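Local coordinates for metallo-beta-lactamase domain-containing protein (Thermotoga maritima, PDB 3H3E) that binds zinc and is probably a metal-dependent hydrolase of the metallo-beta-lactamase superfamily, its exact function unknown, at residues 60-68 with 78-88. The protein carries 2 engineered substitutions. Numbering follows the deposited sequence.
Sequences DLPKDVLIS and LLYLSGKRVWL
Leu66 lays its CD2 methyl over one face of the Trp87 indole, a CH-pi contact 3.8 Å from CD2 to the centroid of the five-membered ring, while Asp64 OD1 sits at the indole edge in the ring plane. Trp87 NE1 donates to Asp64 OD1 (3.0 Å) in a nearly straight hydrogen bond, the donor standing above the carboxylate plane. Asp64 OD1 also lies near the edge of the Arg85 guanidinium, in a long salt bridge to Arg85 NH1 (3.7 Å); Trp87 CZ2 lies over one guanidinium face, offset toward its rim. Arg85 reaches this place with CG anti to the backbone N (chi1 -173°) and an extended chain, running beside Asp64. Beneath these groups parallel-strand hydrogen bonds run from Arg85 N to Lys63 O, Val65 N to Arg85 O, Trp87 N to Val65 O and Ile67 N to Trp87 O. On the face carrying Val65 and Val86, Val65 CG2 packs on Lys84 CB (3.9 Å), and Ile67 meets Leu78 tip to tip, CD1 to CD1 at 3.7 Å. Lys84, bent at chi2 (-70°), turns its ammonium back to Pro62 O, NZ to O 3.2 Å, from above the carbonyl plane; NZ also donates to a water. The two strands belong to a right-handed beta-alpha-beta unit with helix 72-75 between them, and 64-66 lies between 40-42 and 85-89 in a mixed sheet of the metallo-beta-lactamase fold. Zinc ligand His69 directly follows Ser68, and ligand His71 lies two residues on; Leu61 packs on helix 49-56, and Leu78 and Leu88 on helix 107-113.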
loop_
_atom_site.group_PDB
_atom_site.type_symbol
_atom_site.label_atom_id
_atom_site.label_comp_id
_atom_site.label_asym_id
_atom_site.label_seq_id
_atom_site.Cartn_x
_atom_site.Cartn_y
_atom_site.Cartn_z
ATOM N N ASP A 60 -16.048 13.156 0.863
ATOM C CA ASP A 60 -15.021 14.188 0.844
ATOM C C ASP A 60 -13.699 13.579 1.305
ATOM O O ASP A 60 -13.649 12.936 2.349
ATOM C CB ASP A 60 -15.405 15.316 1.789
ATOM C CG ASP A 60 -16.684 15.997 1.384
ATOM O OD1 ASP A 60 -16.766 16.451 0.221
ATOM O OD2 ASP A 60 -17.603 16.081 2.233
ATOM N N LEU A 61 -12.629 13.771 0.541
ATOM C CA LEU A 61 -11.353 13.188 0.933
ATOM C C LEU A 61 -10.709 14.041 2.005
ATOM O O LEU A 61 -10.919 15.255 2.051
ATOM C CB LEU A 61 -10.406 13.018 -0.254
ATOM C CG LEU A 61 -10.918 12.218 -1.445
ATOM C CD1 LEU A 61 -9.821 12.167 -2.464
ATOM C CD2 LEU A 61 -11.361 10.830 -1.040
ATOM N N PRO A 62 -9.914 13.404 2.871
ATOM C CA PRO A 62 -9.354 14.087 4.028
ATOM C C PRO A 62 -8.106 14.867 3.646
ATOM O O PRO A 62 -7.585 14.761 2.538
ATOM C CB PRO A 62 -8.973 12.934 4.959
ATOM C CG PRO A 62 -9.207 11.647 4.152
ATOM C CD PRO A 62 -9.379 12.045 2.743
ATOM N N LYS A 63 -7.629 15.652 4.591
ATOM C CA LYS A 63 -6.464 16.473 4.381
ATOM C C LYS A 63 -5.233 15.623 4.099
ATOM O O LYS A 63 -4.399 15.989 3.268
ATOM C CB LYS A 63 -6.233 17.333 5.623
ATOM C CG LYS A 63 -4.947 18.101 5.604
ATOM C CD LYS A 63 -4.706 18.757 6.949
ATOM C CE LYS A 63 -5.081 17.826 8.084
ATOM N NZ LYS A 63 -4.351 18.209 9.318
ATOM N N ASP A 64 -5.116 14.496 4.802
ATOM C CA ASP A 64 -3.870 13.726 4.810
ATOM C C ASP A 64 -3.867 12.592 3.810
ATOM O O ASP A 64 -4.720 11.706 3.840
ATOM C CB ASP A 64 -3.570 13.164 6.204
ATOM C CG ASP A 64 -3.210 14.240 7.212
ATOM O OD1 ASP A 64 -2.219 14.972 7.008
ATOM O OD2 ASP A 64 -3.906 14.341 8.234
ATOM N N VAL A 65 -2.882 12.625 2.927
ATOM C CA VAL A 65 -2.677 11.554 1.966
ATOM C C VAL A 65 -1.312 10.922 2.201
ATOM O O VAL A 65 -0.302 11.620 2.230
ATOM C CB VAL A 65 -2.736 12.097 0.540
ATOM C CG1 VAL A 65 -2.572 10.960 -0.467
ATOM C CG2 VAL A 65 -4.037 12.879 0.338
ATOM N N LEU A 66 -1.292 9.606 2.392
ATOM C CA LEU A 66 -0.053 8.881 2.638
ATOM C C LEU A 66 0.354 8.151 1.388
ATOM O O LEU A 66 -0.484 7.569 0.713
ATOM C CB LEU A 66 -0.238 7.862 3.752
ATOM C CG LEU A 66 -1.122 8.289 4.904
ATOM C CD1 LEU A 66 -1.263 7.135 5.844
ATOM C CD2 LEU A 66 -0.537 9.498 5.614
ATOM N N ILE A 67 1.647 8.158 1.095
ATOM C CA ILE A 67 2.151 7.525 -0.110
ATOM C C ILE A 67 3.029 6.337 0.242
ATOM O O ILE A 67 4.071 6.500 0.879
ATOM C CB ILE A 67 2.964 8.509 -0.936
ATOM C CG1 ILE A 67 2.070 9.654 -1.404
ATOM C CG2 ILE A 67 3.547 7.811 -2.128
ATOM C CD1 ILE A 67 0.905 9.198 -2.268
ATOM N N SER A 68 2.611 5.146 -0.178
ATOM C CA SER A 68 3.317 3.913 0.157
ATOM C C SER A 68 4.675 3.818 -0.532
ATOM O O SER A 68 5.623 3.275 0.022
ATOM C CB SER A 68 2.465 2.710 -0.219
ATOM O OG SER A 68 2.112 2.761 -1.584
ATOM N N LEU A 78 -2.269 12.229 -7.279
ATOM C CA LEU A 78 -1.918 13.450 -6.563
ATOM C C LEU A 78 -1.921 14.638 -7.513
ATOM O O LEU A 78 -2.041 15.785 -7.101
ATOM C CB LEU A 78 -0.542 13.319 -5.930
ATOM C CG LEU A 78 -0.504 12.629 -4.578
ATOM C CD1 LEU A 78 0.933 12.365 -4.190
ATOM C CD2 LEU A 78 -1.193 13.505 -3.559
ATOM N N LEU A 79 -1.773 14.347 -8.796
ATOM C CA LEU A 79 -1.841 15.364 -9.826
ATOM C C LEU A 79 -3.223 15.972 -9.904
ATOM O O LEU A 79 -3.422 16.956 -10.602
ATOM C CB LEU A 79 -1.479 14.761 -11.182
ATOM C CG LEU A 79 -0.061 14.194 -11.224
ATOM C CD1 LEU A 79 0.265 13.664 -12.615
ATOM C CD2 LEU A 79 0.920 15.260 -10.804
ATOM N N TYR A 80 -4.173 15.373 -9.199
ATOM C CA TYR A 80 -5.557 15.820 -9.230
ATOM C C TYR A 80 -5.985 16.424 -7.903
ATOM O O TYR A 80 -7.150 16.760 -7.718
ATOM C CB TYR A 80 -6.487 14.654 -9.591
ATOM C CG TYR A 80 -6.245 14.120 -10.976
ATOM C CD1 TYR A 80 -7.035 14.536 -12.053
ATOM C CD2 TYR A 80 -5.207 13.225 -11.226
ATOM C CE1 TYR A 80 -6.807 14.065 -13.339
ATOM C CE2 TYR A 80 -4.969 12.745 -12.512
ATOM C CZ TYR A 80 -5.771 13.175 -13.561
ATOM O OH TYR A 80 -5.550 12.701 -14.824
ATOM N N LEU A 81 -5.039 16.547 -6.976
ATOM C CA LEU A 81 -5.315 17.140 -5.673
ATOM C C LEU A 81 -4.474 18.392 -5.453
ATOM O O LEU A 81 -3.390 18.524 -6.021
ATOM C CB LEU A 81 -5.057 16.132 -4.554
ATOM C CG LEU A 81 -5.866 14.832 -4.609
ATOM C CD1 LEU A 81 -5.380 13.880 -3.539
ATOM C CD2 LEU A 81 -7.377 15.093 -4.480
ATOM N N SER A 82 -5.006 19.311 -4.647
ATOM C CA SER A 82 -4.287 20.481 -4.195
ATOM C C SER A 82 -4.510 20.628 -2.689
ATOM O O SER A 82 -5.556 20.250 -2.150
ATOM C CB SER A 82 -4.787 21.746 -4.900
ATOM O OG SER A 82 -4.934 21.586 -6.297
ATOM N N GLY A 83 -3.519 21.187 -2.009
ATOM C CA GLY A 83 -3.656 21.547 -0.613
ATOM C C GLY A 83 -3.638 20.395 0.367
ATOM O O GLY A 83 -3.879 20.587 1.551
ATOM N N LYS A 84 -3.368 19.191 -0.115
ATOM C CA LYS A 84 -3.258 18.046 0.777
ATOM C C LYS A 84 -1.915 18.086 1.482
ATOM O O LYS A 84 -0.990 18.754 1.035
ATOM C CB LYS A 84 -3.407 16.732 0.004
ATOM C CG LYS A 84 -4.693 16.634 -0.811
ATOM C CD LYS A 84 -5.929 16.502 0.064
ATOM C CE LYS A 84 -7.179 16.789 -0.727
ATOM N NZ LYS A 84 -8.422 16.682 0.081
ATOM N N ARG A 85 -1.828 17.380 2.598
ATOM C CA ARG A 85 -0.574 17.154 3.283
ATOM C C ARG A 85 -0.124 15.754 2.905
ATOM O O ARG A 85 -0.735 14.762 3.295
ATOM C CB ARG A 85 -0.818 17.225 4.773
ATOM C CG ARG A 85 0.406 17.181 5.621
ATOM C CD ARG A 85 -0.055 16.946 7.011
ATOM N NE ARG A 85 0.862 17.472 8.003
ATOM C CZ ARG A 85 0.647 17.386 9.307
ATOM N NH1 ARG A 85 -0.460 16.795 9.757
ATOM N NH2 ARG A 85 1.537 17.887 10.151
ATOM N N VAL A 86 0.932 15.677 2.109
ATOM C CA VAL A 86 1.354 14.408 1.537
ATOM C C VAL A 86 2.500 13.830 2.324
ATOM O O VAL A 86 3.574 14.426 2.392
ATOM C CB VAL A 86 1.808 14.565 0.088
ATOM C CG1 VAL A 86 2.285 13.228 -0.436
ATOM C CG2 VAL A 86 0.685 15.130 -0.760
ATOM N N TRP A 87 2.256 12.670 2.927
ATOM C CA TRP A 87 3.248 11.996 3.747
ATOM C C TRP A 87 4.026 11.021 2.898
ATOM O O TRP A 87 3.501 9.976 2.534
ATOM C CB TRP A 87 2.557 11.213 4.846
ATOM C CG TRP A 87 1.806 12.053 5.809
ATOM C CD1 TRP A 87 0.701 12.783 5.552
ATOM C CD2 TRP A 87 2.095 12.233 7.199
ATOM N NE1 TRP A 87 0.279 13.425 6.687
ATOM C CE2 TRP A 87 1.119 13.095 7.719
ATOM C CE3 TRP A 87 3.093 11.755 8.052
ATOM C CZ2 TRP A 87 1.102 13.492 9.058
ATOM C CZ3 TRP A 87 3.076 12.153 9.388
ATOM C CH2 TRP A 87 2.087 13.013 9.871
ATOM N N LEU A 88 5.272 11.364 2.586
ATOM C CA LEU A 88 6.126 10.496 1.802
ATOM C C LEU A 88 7.528 10.405 2.388
ATOM O O LEU A 88 7.962 11.291 3.123
ATOM C CB LEU A 88 6.200 10.986 0.358
ATOM C CG LEU A 88 6.840 12.346 0.077
ATOM C CD1 LEU A 88 7.249 12.428 -1.371
ATOM C CD2 LEU A 88 5.899 13.483 0.430
HETATM O O HOH W 1 -11.155 16.222 -1.312
#